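Local coordinates for protein 2-oxo-1,2-dihydroquinoline 8-monooxygenase, oxygenase component (Pseudomonas putida, PDB 1Z02) that probably hydroxylates 2-oxo-1,2-dihydroquinoline at carbon 8, using a Rieske [2Fe-2S] cluster and a mononuclear iron centre, at residues 64-69 against 137-142; 151-156 against 160-165; 209-214 against 380-385. One frame throughout, in Å; residues are numbered along the deposited sequence.

Interaction 1 (64-69 against 137-142); sequences CGVPIV and TTYPVH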
ATOM      1  N   CYS A  64      -0.907  -7.695 -19.926  1.00  6.25           N
ATOM      2  CA  CYS A  64      -1.714  -8.828 -19.474  1.00  7.15           C
ATOM      3  C   CYS A  64      -1.015  -9.581 -18.346  1.00  6.95           C
ATOM      4  O   CYS A  64      -1.126 -10.803 -18.246  1.00  7.69           O
ATOM      5  CB  CYS A  64      -2.020  -9.792 -20.621  1.00  6.10           C
ATOM      6  SG  CYS A  64      -3.240  -9.141 -21.819  1.00 12.32           S
ATOM      7  N   GLY A  65      -0.295  -8.839 -17.508  1.00  8.23           N
ATOM      8  CA  GLY A  65       0.420  -9.438 -16.395  1.00  7.15           C
ATOM      9  C   GLY A  65       1.726 -10.130 -16.786  1.00  7.26           C
ATOM     10  O   GLY A  65       2.489 -10.564 -15.922  1.00  8.55           O
ATOM     11  N   VAL A  66       1.987 -10.221 -18.088  1.00  5.55           N
ATOM     12  CA  VAL A  66       3.191 -10.871 -18.595  1.00  5.74           C
ATOM     13  C   VAL A  66       4.350  -9.898 -18.789  1.00  7.55           C
ATOM     14  O   VAL A  66       4.252  -8.930 -19.546  1.00  7.05           O
ATOM     15  CB  VAL A  66       2.925 -11.546 -19.963  1.00  6.57           C
ATOM     16  CG1 VAL A  66       4.172 -12.273 -20.429  1.00  7.70           C
ATOM     17  CG2 VAL A  66       1.755 -12.503 -19.853  1.00  6.93           C
ATOM     18  N   PRO A  67       5.459 -10.132 -18.080  1.00  7.22           N
ATOM     19  CA  PRO A  67       6.642  -9.277 -18.196  1.00  9.69           C
ATOM     20  C   PRO A  67       7.343  -9.582 -19.529  1.00  8.79           C
ATOM     21  O   PRO A  67       7.650 -10.740 -19.839  1.00 10.11           O
ATOM     22  CB  PRO A  67       7.473  -9.669 -16.973  1.00 10.41           C
ATOM     23  CG  PRO A  67       7.102 -11.091 -16.748  1.00  9.93           C
ATOM     24  CD  PRO A  67       5.622 -11.134 -17.012  1.00  7.92           C
ATOM     25  N   ILE A  68       7.589  -8.538 -20.311  1.00 10.61           N
ATOM     26  CA  ILE A  68       8.209  -8.685 -21.626  1.00  9.78           C
ATOM     27  C   ILE A  68       9.399  -7.745 -21.808  1.00  8.78           C
ATOM     28  O   ILE A  68       9.348  -6.584 -21.420  1.00  8.37           O
ATOM     29  CB  ILE A  68       7.174  -8.365 -22.732  1.00 11.02           C
ATOM     30  CG1 ILE A  68       5.987  -9.329 -22.630  1.00 11.26           C
ATOM     31  CG2 ILE A  68       7.820  -8.474 -24.105  1.00 11.36           C
ATOM     32  CD1 ILE A  68       4.784  -8.974 -23.520  1.00 10.38           C
ATOM     33  N   VAL A  69      10.468  -8.253 -22.409  1.00  8.36           N
ATOM     34  CA  VAL A  69      11.648  -7.451 -22.668  1.00  7.86           C
ATOM     35  C   VAL A  69      11.883  -7.425 -24.178  1.00  9.25           C
ATOM     36  O   VAL A  69      11.767  -8.454 -24.857  1.00  9.30           O
ATOM     37  CB  VAL A  69      12.885  -8.027 -21.938  1.00  8.43           C
ATOM     38  CG1 VAL A  69      13.120  -9.467 -22.372  1.00  7.18           C
ATOM     39  CG2 VAL A  69      14.112  -7.160 -22.214  1.00  8.11           C
ATOM     40  N   THR A 137       9.832 -17.826 -22.974  1.00 12.58           N
ATOM     41  CA  THR A 137       8.816 -17.628 -23.997  1.00 12.88           C
ATOM     42  C   THR A 137       9.192 -16.515 -24.982  1.00 13.40           C
ATOM     43  O   THR A 137       9.813 -15.515 -24.601  1.00 11.47           O
ATOM     44  CB  THR A 137       7.455 -17.260 -23.353  1.00 12.91           C
ATOM     45  OG1 THR A 137       7.124 -18.228 -22.348  1.00 13.23           O
ATOM     46  CG2 THR A 137       6.340 -17.243 -24.410  1.00 15.58           C
ATOM     47  N   THR A 138       8.824 -16.696 -26.246  1.00 12.50           N
ATOM     48  CA  THR A 138       9.075 -15.682 -27.263  1.00 13.43           C
ATOM     49  C   THR A 138       7.739 -15.059 -27.632  1.00 12.56           C
ATOM     50  O   THR A 138       6.709 -15.726 -27.597  1.00 13.78           O
ATOM     51  CB  THR A 138       9.678 -16.270 -28.571  1.00 13.08           C
ATOM     52  OG1 THR A 138       8.737 -17.167 -29.169  1.00 15.14           O
ATOM     53  CG2 THR A 138      10.979 -17.002 -28.293  1.00 12.46           C
ATOM     54  N   TYR A 139       7.751 -13.782 -27.987  1.00 12.78           N
ATOM     55  CA  TYR A 139       6.524 -13.102 -28.383  1.00 12.54           C
ATOM     56  C   TYR A 139       6.694 -12.500 -29.772  1.00 13.40           C
ATOM     57  O   TYR A 139       7.581 -11.676 -30.004  1.00 12.95           O
ATOM     58  CB  TYR A 139       6.165 -12.019 -27.365  1.00 13.13           C
ATOM     59  CG  TYR A 139       6.006 -12.576 -25.974  1.00 12.78           C
ATOM     60  CD1 TYR A 139       7.055 -12.535 -25.062  1.00 13.18           C
ATOM     61  CD2 TYR A 139       4.834 -13.229 -25.599  1.00 11.15           C
ATOM     62  CE1 TYR A 139       6.942 -13.137 -23.815  1.00 12.39           C
ATOM     63  CE2 TYR A 139       4.714 -13.836 -24.356  1.00  9.41           C
ATOM     64  CZ  TYR A 139       5.773 -13.784 -23.472  1.00 11.06           C
ATOM     65  OH  TYR A 139       5.656 -14.388 -22.242  1.00 10.42           O
ATOM     66  N   PRO A 140       5.843 -12.914 -30.724  1.00 13.44           N
ATOM     67  CA  PRO A 140       5.930 -12.397 -32.091  1.00 12.90           C
ATOM     68  C   PRO A 140       5.845 -10.881 -32.128  1.00 13.74           C
ATOM     69  O   PRO A 140       5.010 -10.293 -31.449  1.00 13.56           O
ATOM     70  CB  PRO A 140       4.736 -13.046 -32.786  1.00 13.00           C
ATOM     71  CG  PRO A 140       4.575 -14.334 -32.068  1.00 12.05           C
ATOM     72  CD  PRO A 140       4.785 -13.935 -30.615  1.00 11.59           C
ATOM     73  N   VAL A 141       6.705 -10.259 -32.925  1.00 13.13           N
ATOM     74  CA  VAL A 141       6.711  -8.814 -33.052  1.00 14.28           C
ATOM     75  C   VAL A 141       6.400  -8.387 -34.471  1.00 15.55           C
ATOM     76  O   VAL A 141       6.858  -8.998 -35.436  1.00 16.19           O
ATOM     77  CB  VAL A 141       8.089  -8.221 -32.687  1.00 14.15           C
ATOM     78  CG1 VAL A 141       8.106  -6.722 -32.949  1.00 12.10           C
ATOM     79  CG2 VAL A 141       8.407  -8.504 -31.224  1.00 14.21           C
ATOM     80  N   HIS A 142       5.616  -7.324 -34.584  1.00 14.73           N
ATOM     81  CA  HIS A 142       5.272  -6.766 -35.875  1.00 14.02           C
ATOM     82  C   HIS A 142       5.367  -5.246 -35.765  1.00 12.14           C
ATOM     83  O   HIS A 142       4.476  -4.592 -35.220  1.00 11.87           O
ATOM     84  CB  HIS A 142       3.865  -7.185 -36.291  1.00 14.14           C
ATOM     85  CG  HIS A 142       3.500  -6.744 -37.672  1.00 16.62           C
ATOM     86  ND1 HIS A 142       2.577  -7.397 -38.448  1.00 14.52           N
ATOM     87  CD2 HIS A 142       3.929  -5.707 -38.420  1.00 16.62           C
ATOM     88  CE1 HIS A 142       2.455  -6.785 -39.611  1.00 16.84           C
ATOM     89  NE2 HIS A 142       3.265  -5.753 -39.618  1.00 14.47           N
TER
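Tyr-139 packs one ring face on Ile-68, and its hydroxyl end meets Val-66 obliquely; this one side chain makes all the close contacts between 64-69 and 137-142. Its CG sits anti to the carbonyl carbon and beside the backbone N (chi1 -58°), with the ring turned nearly square to the CB-CG bond (chi2 96°), so a broad face rather than a rim is offered to Ile-68. There CG1 of Ile-68 is 4.0 Å above the ring plane, displaced from the centre toward the CD1-CE1 side, and CE1 of Tyr-139 is its nearest atom at 4.1 Å. The CA-CB bond of Ile-68 does not aim at the tyrosine; the CG1 branch closes the distance. Val-66 works on the far end of the phenol. Its CG1, anti to the backbone N (chi1 -177°), is 3.8 Å from Tyr-139 CZ and a snug 3.2 Å from Tyr-139 OH.

The packing joins two three-stranded antiparallel sheets of the Rieske domain, one with 66-73 as its middle strand, the other with 141-144 at an edge. Tyr-139, two residues before Val-141, reaches across, while Pro-67, between the two contacting residues, points the other way. Val-152 and Ala-79 also pack on Ile-68, and Val-150 and Lys-81 on Tyr-139, so the ring is buried between the layers. Before Val-66, Cys-64 and Gly-65 make a type I' turn, both with positive phi, that closes the hairpin with strand 58-63. The turn's backbone is hydrogen-bonded to Pro-320 and Ile-321, at the end of strand 313-320 in the large seven-stranded sheet.

Interaction 2 (151-156 against 160-165); sequences FVREDD and EDVPPL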
ATOM      1  N   PHE A 151       2.677  -9.790 -29.897  1.00 11.72           N
ATOM      2  CA  PHE A 151       1.599 -10.752 -29.712  1.00 10.92           C
ATOM      3  C   PHE A 151       1.810 -11.385 -28.337  1.00  9.59           C
ATOM      4  O   PHE A 151       2.623 -12.311 -28.187  1.00  9.78           O
ATOM      5  CB  PHE A 151       1.650 -11.837 -30.793  1.00 11.29           C
ATOM      6  CG  PHE A 151       0.482 -12.780 -30.762  1.00 12.16           C
ATOM      7  CD1 PHE A 151      -0.787 -12.348 -31.135  1.00 10.35           C
ATOM      8  CD2 PHE A 151       0.640 -14.092 -30.327  1.00 11.46           C
ATOM      9  CE1 PHE A 151      -1.882 -13.209 -31.074  1.00 10.14           C
ATOM     10  CE2 PHE A 151      -0.455 -14.964 -30.262  1.00  9.77           C
ATOM     11  CZ  PHE A 151      -1.716 -14.517 -30.635  1.00 10.08           C
ATOM     12  N   VAL A 152       1.088 -10.875 -27.341  1.00  8.65           N
ATOM     13  CA  VAL A 152       1.194 -11.375 -25.974  1.00  9.37           C
ATOM     14  C   VAL A 152       0.394 -12.667 -25.865  1.00 10.36           C
ATOM     15  O   VAL A 152      -0.838 -12.661 -25.930  1.00 12.55           O
ATOM     16  CB  VAL A 152       0.660 -10.333 -24.967  1.00  9.06           C
ATOM     17  CG1 VAL A 152       0.983 -10.770 -23.529  1.00  6.98           C
ATOM     18  CG2 VAL A 152       1.278  -8.974 -25.270  1.00  8.93           C
ATOM     19  N   ARG A 153       1.102 -13.779 -25.690  1.00 11.47           N
ATOM     20  CA  ARG A 153       0.465 -15.088 -25.631  1.00 11.51           C
ATOM     21  C   ARG A 153       0.848 -15.923 -24.419  1.00 11.72           C
ATOM     22  O   ARG A 153       1.823 -15.627 -23.724  1.00 11.85           O
ATOM     23  CB  ARG A 153       0.825 -15.875 -26.897  1.00 11.64           C
ATOM     24  CG  ARG A 153       2.327 -15.984 -27.101  1.00 13.66           C
ATOM     25  CD  ARG A 153       2.705 -16.991 -28.163  1.00 14.54           C
ATOM     26  NE  ARG A 153       4.149 -17.017 -28.390  1.00 13.39           N
ATOM     27  CZ  ARG A 153       4.742 -17.778 -29.304  1.00 15.46           C
ATOM     28  NH1 ARG A 153       6.060 -17.742 -29.449  1.00 13.03           N
ATOM     29  NH2 ARG A 153       4.014 -18.581 -30.075  1.00 14.22           N
ATOM     30  N   GLU A 154       0.071 -16.976 -24.177  1.00 12.09           N
ATOM     31  CA  GLU A 154       0.349 -17.894 -23.079  1.00 12.20           C
ATOM     32  C   GLU A 154       1.562 -18.706 -23.519  1.00 12.27           C
ATOM     33  O   GLU A 154       1.818 -18.854 -24.719  1.00 12.92           O
ATOM     34  CB  GLU A 154      -0.828 -18.846 -22.853  1.00 12.65           C
ATOM     35  CG  GLU A 154      -2.189 -18.188 -22.772  1.00 16.71           C
ATOM     36  CD  GLU A 154      -3.306 -19.205 -22.672  1.00 18.93           C
ATOM     37  OE1 GLU A 154      -3.577 -19.695 -21.558  1.00 22.75           O
ATOM     38  OE2 GLU A 154      -3.901 -19.528 -23.717  1.00 20.75           O
ATOM     39  N   ASP A 155       2.288 -19.252 -22.551  1.00 13.27           N
ATOM     40  CA  ASP A 155       3.488 -20.042 -22.827  1.00 14.76           C
ATOM     41  C   ASP A 155       3.288 -21.165 -23.835  1.00 17.04           C
ATOM     42  O   ASP A 155       4.194 -21.482 -24.611  1.00 17.16           O
ATOM     43  CB  ASP A 155       4.024 -20.646 -21.527  1.00 13.31           C
ATOM     44  CG  ASP A 155       4.559 -19.597 -20.571  1.00 13.47           C
ATOM     45  OD1 ASP A 155       4.851 -19.949 -19.420  1.00 14.06           O
ATOM     46  OD2 ASP A 155       4.702 -18.427 -20.968  1.00 15.31           O
ATOM     47  N   ASP A 156       2.104 -21.767 -23.834  1.00 19.01           N
ATOM     48  CA  ASP A 156       1.833 -22.888 -24.731  1.00 20.50           C
ATOM     49  C   ASP A 156       1.094 -22.599 -26.045  1.00 20.67           C
ATOM     50  O   ASP A 156       0.730 -23.531 -26.767  1.00 20.53           O
ATOM     51  CB  ASP A 156       1.089 -23.990 -23.965  1.00 23.88           C
ATOM     52  CG  ASP A 156      -0.245 -23.521 -23.395  1.00 26.46           C
ATOM     53  OD1 ASP A 156      -0.927 -24.338 -22.729  1.00 30.98           O
ATOM     54  OD2 ASP A 156      -0.610 -22.343 -23.609  1.00 28.66           O
ATOM     55  N   GLU A 160       2.484 -21.655 -34.927  1.00 23.05           N
ATOM     56  CA  GLU A 160       1.680 -21.821 -36.134  1.00 27.08           C
ATOM     57  C   GLU A 160       0.272 -21.232 -36.029  1.00 25.70           C
ATOM     58  O   GLU A 160      -0.376 -20.990 -37.040  1.00 25.20           O
ATOM     59  CB  GLU A 160       1.585 -23.307 -36.510  1.00 33.34           C
ATOM     60  CG  GLU A 160       0.834 -24.159 -35.512  1.00 42.77           C
ATOM     61  CD  GLU A 160       0.553 -25.555 -36.042  1.00 49.01           C
ATOM     62  OE1 GLU A 160      -0.090 -25.670 -37.115  1.00 53.41           O
ATOM     63  OE2 GLU A 160       0.976 -26.530 -35.383  1.00 53.16           O
ATOM     64  N   ASP A 161      -0.198 -21.004 -34.808  1.00 23.52           N
ATOM     65  CA  ASP A 161      -1.536 -20.461 -34.597  1.00 21.87           C
ATOM     66  C   ASP A 161      -1.589 -18.938 -34.496  1.00 20.77           C
ATOM     67  O   ASP A 161      -2.673 -18.359 -34.419  1.00 18.69           O
ATOM     68  CB  ASP A 161      -2.149 -21.070 -33.331  1.00 25.47           C
ATOM     69  CG  ASP A 161      -2.487 -22.548 -33.491  1.00 25.61           C
ATOM     70  OD1 ASP A 161      -2.978 -23.149 -32.511  1.00 26.62           O
ATOM     71  OD2 ASP A 161      -2.272 -23.096 -34.593  1.00 26.27           O
ATOM     72  N   VAL A 162      -0.428 -18.287 -34.481  1.00 18.44           N
ATOM     73  CA  VAL A 162      -0.392 -16.827 -34.386  1.00 16.89           C
ATOM     74  C   VAL A 162      -1.001 -16.182 -35.629  1.00 16.72           C
ATOM     75  O   VAL A 162      -0.516 -16.370 -36.748  1.00 16.03           O
ATOM     76  CB  VAL A 162       1.045 -16.307 -34.180  1.00 17.47           C
ATOM     77  CG1 VAL A 162       1.036 -14.780 -34.067  1.00 16.64           C
ATOM     78  CG2 VAL A 162       1.638 -16.930 -32.918  1.00 13.86           C
ATOM     79  N   PRO A 163      -2.082 -15.407 -35.437  1.00 15.35           N
ATOM     80  CA  PRO A 163      -2.804 -14.717 -36.509  1.00 15.04           C
ATOM     81  C   PRO A 163      -2.138 -13.429 -36.981  1.00 16.30           C
ATOM     82  O   PRO A 163      -1.264 -12.888 -36.307  1.00 16.77           O
ATOM     83  CB  PRO A 163      -4.160 -14.455 -35.873  1.00 15.19           C
ATOM     84  CG  PRO A 163      -3.764 -14.083 -34.473  1.00 15.53           C
ATOM     85  CD  PRO A 163      -2.721 -15.146 -34.130  1.00 15.03           C
ATOM     86  N   PRO A 164      -2.542 -12.922 -38.155  1.00 18.58           N
ATOM     87  CA  PRO A 164      -1.960 -11.680 -38.684  1.00 17.83           C
ATOM     88  C   PRO A 164      -2.321 -10.540 -37.734  1.00 16.96           C
ATOM     89  O   PRO A 164      -3.354 -10.591 -37.063  1.00 17.88           O
ATOM     90  CB  PRO A 164      -2.650 -11.510 -40.038  1.00 19.81           C
ATOM     91  CG  PRO A 164      -3.036 -12.907 -40.415  1.00 19.55           C
ATOM     92  CD  PRO A 164      -3.478 -13.525 -39.118  1.00 17.73           C
ATOM     93  N   LEU A 165      -1.472  -9.518 -37.679  1.00 14.43           N
ATOM     94  CA  LEU A 165      -1.725  -8.366 -36.827  1.00 13.05           C
ATOM     95  C   LEU A 165      -3.052  -7.700 -37.221  1.00 13.69           C
ATOM     96  O   LEU A 165      -3.802  -7.219 -36.369  1.00 13.22           O
ATOM     97  CB  LEU A 165      -0.567  -7.369 -36.960  1.00  8.90           C
ATOM     98  CG  LEU A 165      -0.755  -5.951 -36.411  1.00  9.72           C
ATOM     99  CD1 LEU A 165      -0.867  -5.988 -34.890  1.00  5.23           C
ATOM    100  CD2 LEU A 165       0.416  -5.090 -36.866  1.00  8.82           C
TER
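With CG anti to the backbone N (chi1 -174°), Phe-151 swings its ring out from the strand to meet Val-162, whose CG1 is likewise anti to its own N and comes from the opposite direction. Phe-151 is the next-to-last residue of strand 147-152, the middle strand of a three-stranded antiparallel sheet in the Rieske domain. The chain then turns back through a short loop and a 3-10 segment, and 160-165, part of the connection that leads to strand 196-206, folds back over the end of the strand.

The main contact is a CH-pi interaction. Val-162 CG1 lies 3.9 Å from the centroid of the Phe-151 ring, only 15° off the ring normal, with Phe-151 CD2 nearest at 3.8 Å. The second methyl, CG2 of Val-162, spreads toward the rim and is 3.9 Å from Phe-151 CE2. Pro-163 takes the end of the ring, its side chain crossing the phenylalanine at about a right angle and approaching obliquely; its CD is 3.7 Å from Phe-151 CZ. Trp-44 and Phe-157 bring further rings against Phe-151, making this a small aromatic and aliphatic cluster with no hydrogen bond directly between the two segments.

Arg-153 crosses Val-162 at about a right angle. Its CG is wedged between the backbone N and the carbonyl carbon (chi1 55°), after which the chain runs straight out to the guanidinium. All three nitrogens of that group are hydrogen-bonded: NH2 in a salt bridge with Asp-159, in the turn between the segments, NH1 to Thr-138 O, and NE as well. Together these should limit its rotation, and they leave Arg-153 NH2 4.1 Å from Val-162 CG2, an oblique approach to the methyl.

Interaction 3 (209-214 against 380-385); sequences WRIACE and TGWDDE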
ATOM      1  N   TRP A 209      -8.524  -2.024 -17.137  1.00  6.86           N
ATOM      2  CA  TRP A 209      -8.637  -1.720 -18.561  1.00  7.46           C
ATOM      3  C   TRP A 209     -10.041  -1.679 -19.174  1.00  7.37           C
ATOM      4  O   TRP A 209     -10.304  -0.847 -20.043  1.00  7.20           O
ATOM      5  CB  TRP A 209      -7.777  -2.692 -19.384  1.00  8.42           C
ATOM      6  CG  TRP A 209      -8.349  -4.077 -19.507  1.00  9.92           C
ATOM      7  CD1 TRP A 209      -8.256  -5.089 -18.600  1.00 10.27           C
ATOM      8  CD2 TRP A 209      -9.132  -4.584 -20.599  1.00 10.29           C
ATOM      9  NE1 TRP A 209      -8.932  -6.199 -19.056  1.00 11.92           N
ATOM     10  CE2 TRP A 209      -9.479  -5.916 -20.279  1.00  9.98           C
ATOM     11  CE3 TRP A 209      -9.575  -4.038 -21.812  1.00  8.78           C
ATOM     12  CZ2 TRP A 209     -10.250  -6.718 -21.137  1.00  9.52           C
ATOM     13  CZ3 TRP A 209     -10.343  -4.836 -22.661  1.00  9.41           C
ATOM     14  CH2 TRP A 209     -10.673  -6.163 -22.316  1.00  9.76           C
ATOM     15  N   ARG A 210     -10.924  -2.577 -18.746  1.00  6.94           N
ATOM     16  CA  ARG A 210     -12.278  -2.635 -19.286  1.00  7.99           C
ATOM     17  C   ARG A 210     -13.041  -1.337 -19.062  1.00  8.75           C
ATOM     18  O   ARG A 210     -13.744  -0.859 -19.945  1.00  9.95           O
ATOM     19  CB  ARG A 210     -13.046  -3.800 -18.647  1.00  7.70           C
ATOM     20  CG  ARG A 210     -12.449  -5.169 -18.904  1.00  8.78           C
ATOM     21  CD  ARG A 210     -13.055  -6.243 -17.999  1.00 10.79           C
ATOM     22  NE  ARG A 210     -12.698  -6.053 -16.594  1.00  6.33           N
ATOM     23  CZ  ARG A 210     -13.055  -6.873 -15.611  1.00  7.75           C
ATOM     24  NH1 ARG A 210     -12.680  -6.610 -14.367  1.00  5.08           N
ATOM     25  NH2 ARG A 210     -13.775  -7.957 -15.875  1.00  4.70           N
ATOM     26  N   ILE A 211     -12.896  -0.766 -17.872  1.00  9.35           N
ATOM     27  CA  ILE A 211     -13.585   0.473 -17.536  1.00  9.28           C
ATOM     28  C   ILE A 211     -13.091   1.618 -18.419  1.00  8.88           C
ATOM     29  O   ILE A 211     -13.852   2.502 -18.787  1.00  9.13           O
ATOM     30  CB  ILE A 211     -13.358   0.839 -16.059  1.00 11.18           C
ATOM     31  CG1 ILE A 211     -13.909  -0.276 -15.166  1.00 12.31           C
ATOM     32  CG2 ILE A 211     -14.020   2.161 -15.727  1.00 12.10           C
ATOM     33  CD1 ILE A 211     -15.382  -0.669 -15.441  1.00 12.72           C
ATOM     34  N   ALA A 212     -11.804   1.601 -18.741  1.00  9.21           N
ATOM     35  CA  ALA A 212     -11.217   2.623 -19.588  1.00  9.33           C
ATOM     36  C   ALA A 212     -11.672   2.432 -21.039  1.00  9.11           C
ATOM     37  O   ALA A 212     -12.036   3.389 -21.711  1.00  8.86           O
ATOM     38  CB  ALA A 212      -9.693   2.550 -19.504  1.00  8.09           C
ATOM     39  N   CYS A 213     -11.636   1.191 -21.516  1.00  8.28           N
ATOM     40  CA  CYS A 213     -12.031   0.865 -22.888  1.00  8.54           C
ATOM     41  C   CYS A 213     -13.471   1.279 -23.199  1.00 10.08           C
ATOM     42  O   CYS A 213     -13.737   1.882 -24.241  1.00  9.35           O
ATOM     43  CB  CYS A 213     -11.871  -0.644 -23.146  1.00  6.49           C
ATOM     44  SG  CYS A 213     -12.397  -1.202 -24.812  1.00 11.43           S
ATOM     45  N   GLU A 214     -14.397   0.956 -22.300  1.00 10.24           N
ATOM     46  CA  GLU A 214     -15.799   1.293 -22.520  1.00  9.96           C
ATOM     47  C   GLU A 214     -16.040   2.791 -22.607  1.00 10.68           C
ATOM     48  O   GLU A 214     -16.918   3.245 -23.342  1.00 10.13           O
ATOM     49  CB  GLU A 214     -16.677   0.646 -21.442  1.00  8.69           C
ATOM     50  CG  GLU A 214     -16.639  -0.881 -21.543  1.00  7.84           C
ATOM     51  CD  GLU A 214     -17.533  -1.607 -20.564  1.00  6.93           C
ATOM     52  OE1 GLU A 214     -17.412  -2.858 -20.494  1.00  9.52           O
ATOM     53  OE2 GLU A 214     -18.354  -0.954 -19.877  1.00  6.45           O
ATOM     54  N   THR A 380     -18.414  -5.683  -7.298  1.00  8.25           N
ATOM     55  CA  THR A 380     -19.731  -5.086  -7.142  1.00  8.24           C
ATOM     56  C   THR A 380     -20.345  -4.551  -8.442  1.00  9.33           C
ATOM     57  O   THR A 380     -21.400  -5.023  -8.879  1.00  8.85           O
ATOM     58  CB  THR A 380     -19.679  -3.950  -6.104  1.00  9.31           C
ATOM     59  OG1 THR A 380     -19.184  -4.467  -4.861  1.00  8.65           O
ATOM     60  CG2 THR A 380     -21.073  -3.362  -5.882  1.00  9.32           C
ATOM     61  N   GLY A 381     -19.672  -3.578  -9.054  1.00  8.06           N
ATOM     62  CA  GLY A 381     -20.163  -2.958 -10.275  1.00  9.63           C
ATOM     63  C   GLY A 381     -20.590  -3.859 -11.418  1.00 11.10           C
ATOM     64  O   GLY A 381     -21.574  -3.568 -12.109  1.00 10.01           O
ATOM     65  N   TRP A 382     -19.861  -4.947 -11.636  1.00  9.00           N
ATOM     66  CA  TRP A 382     -20.188  -5.869 -12.717  1.00  8.88           C
ATOM     67  C   TRP A 382     -21.556  -6.541 -12.545  1.00  9.22           C
ATOM     68  O   TRP A 382     -22.133  -7.075 -13.504  1.00 10.16           O
ATOM     69  CB  TRP A 382     -19.071  -6.912 -12.851  1.00  8.16           C
ATOM     70  CG  TRP A 382     -17.756  -6.281 -13.198  1.00  9.70           C
ATOM     71  CD1 TRP A 382     -16.646  -6.196 -12.403  1.00 13.10           C
ATOM     72  CD2 TRP A 382     -17.423  -5.612 -14.422  1.00 11.04           C
ATOM     73  NE1 TRP A 382     -15.642  -5.522 -13.060  1.00 11.78           N
ATOM     74  CE2 TRP A 382     -16.091  -5.157 -14.303  1.00 12.89           C
ATOM     75  CE3 TRP A 382     -18.119  -5.364 -15.615  1.00 10.41           C
ATOM     76  CZ2 TRP A 382     -15.443  -4.457 -15.325  1.00 12.57           C
ATOM     77  CZ3 TRP A 382     -17.473  -4.664 -16.633  1.00 12.28           C
ATOM     78  CH2 TRP A 382     -16.145  -4.225 -16.481  1.00 13.13           C
ATOM     79  N   ASP A 383     -22.085  -6.494 -11.329  1.00  8.02           N
ATOM     80  CA  ASP A 383     -23.384  -7.087 -11.049  1.00 10.02           C
ATOM     81  C   ASP A 383     -24.434  -6.033 -10.740  1.00 10.80           C
ATOM     82  O   ASP A 383     -25.568  -6.139 -11.203  1.00 11.77           O
ATOM     83  CB  ASP A 383     -23.329  -8.024  -9.841  1.00 11.77           C
ATOM     84  CG  ASP A 383     -22.543  -9.281 -10.095  1.00 13.80           C
ATOM     85  OD1 ASP A 383     -22.385 -10.050  -9.133  1.00 13.56           O
ATOM     86  OD2 ASP A 383     -22.082  -9.511 -11.229  1.00 13.66           O
ATOM     87  N   ASP A 384     -24.051  -5.028  -9.953  1.00 10.08           N
ATOM     88  CA  ASP A 384     -24.980  -3.976  -9.520  1.00  9.65           C
ATOM     89  C   ASP A 384     -25.127  -2.724 -10.383  1.00 10.10           C
ATOM     90  O   ASP A 384     -25.988  -1.879 -10.112  1.00 10.35           O
ATOM     91  CB  ASP A 384     -24.643  -3.552  -8.088  1.00 10.09           C
ATOM     92  CG  ASP A 384     -24.873  -4.667  -7.082  1.00 11.86           C
ATOM     93  OD1 ASP A 384     -24.573  -4.468  -5.883  1.00 14.08           O
ATOM     94  OD2 ASP A 384     -25.355  -5.744  -7.492  1.00 13.67           O
ATOM     95  N   GLU A 385     -24.291  -2.575 -11.403  1.00  9.38           N
ATOM     96  CA  GLU A 385     -24.416  -1.416 -12.277  1.00  9.73           C
ATOM     97  C   GLU A 385     -25.839  -1.460 -12.855  1.00 11.23           C
ATOM     98  O   GLU A 385     -26.402  -2.544 -13.057  1.00 10.55           O
ATOM     99  CB  GLU A 385     -23.388  -1.507 -13.406  1.00 11.30           C
ATOM    100  CG  GLU A 385     -23.644  -2.656 -14.375  1.00  9.01           C
ATOM    101  CD  GLU A 385     -22.534  -2.831 -15.396  1.00 10.79           C
ATOM    102  OE1 GLU A 385     -21.739  -1.879 -15.606  1.00  8.43           O
ATOM    103  OE2 GLU A 385     -22.464  -3.931 -15.997  1.00  8.70           O
TER
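Arg-210 overlaps the six-membered ring of Trp-382: Trp-382 CZ2 lies 3.3 Å above the centre of the guanidinium plane. The two flat groups are tilted 38° apart, so this is no parallel stack. A bend at chi3 (-67°) brings the arginine's NE, like its CZ, to 3.4 Å from Trp-382 CZ2. Arg-210 NH1 and Trp-382 NE1 are also 3.4 Å apart, but both are donors and no hydrogen bond joins them; the arginine's NH2 instead donates to Tyr-33 O. Ile-211 adds CD1, 3.8 Å from Trp-382 CH2, and Tyr-376 meets the indole edge-to-face. The large indole bridges the gap between two short helical segments whose axes come no nearer than 13.1 Å, at an angle of 52°.

At the edge of the indole, near its plane, Glu-214 OE1 is 4.3 Å from Trp-382 CZ3. This carboxylate is tied to Arg-398 through OE1 and to Arg-87 of the second subunit through OE2; Arg-398 also bridges to Glu-385, which should ease the closeness of the two acids. Arg-87 belongs to the pocket of that subunit's [2Fe-2S] cluster, while the Glu-214 side chain is about 11 Å from the iron of its own chain. The contact thus backs the subunit junction typical of trimeric Rieske oxygenases, where one subunit's cluster faces its neighbour's mononuclear iron.

Interactions 1 and 2 are neighbours, their centres 10 Å apart. Both draw on the sheet holding strands 141-144 and 147-152, and a hydrogen bond from Thr-137 OG1 to Asp-155 OD2 ties them together. Interaction 1 is buried between two sheets, whereas interaction 2 is only partly buried, closing over a strand end. Interaction 3 is fully buried but lies about 26 Å from interaction 1 and 27 Å from interaction 2, centre to centre, and joins helices instead of strands and loops. Aliphatic groups meet a single aromatic ring in the first two; in the third, an indole takes a guanidinium, a carboxylate and an isoleucine methyl, and the carboxylate is also salt-bridged to a neighbouring subunit.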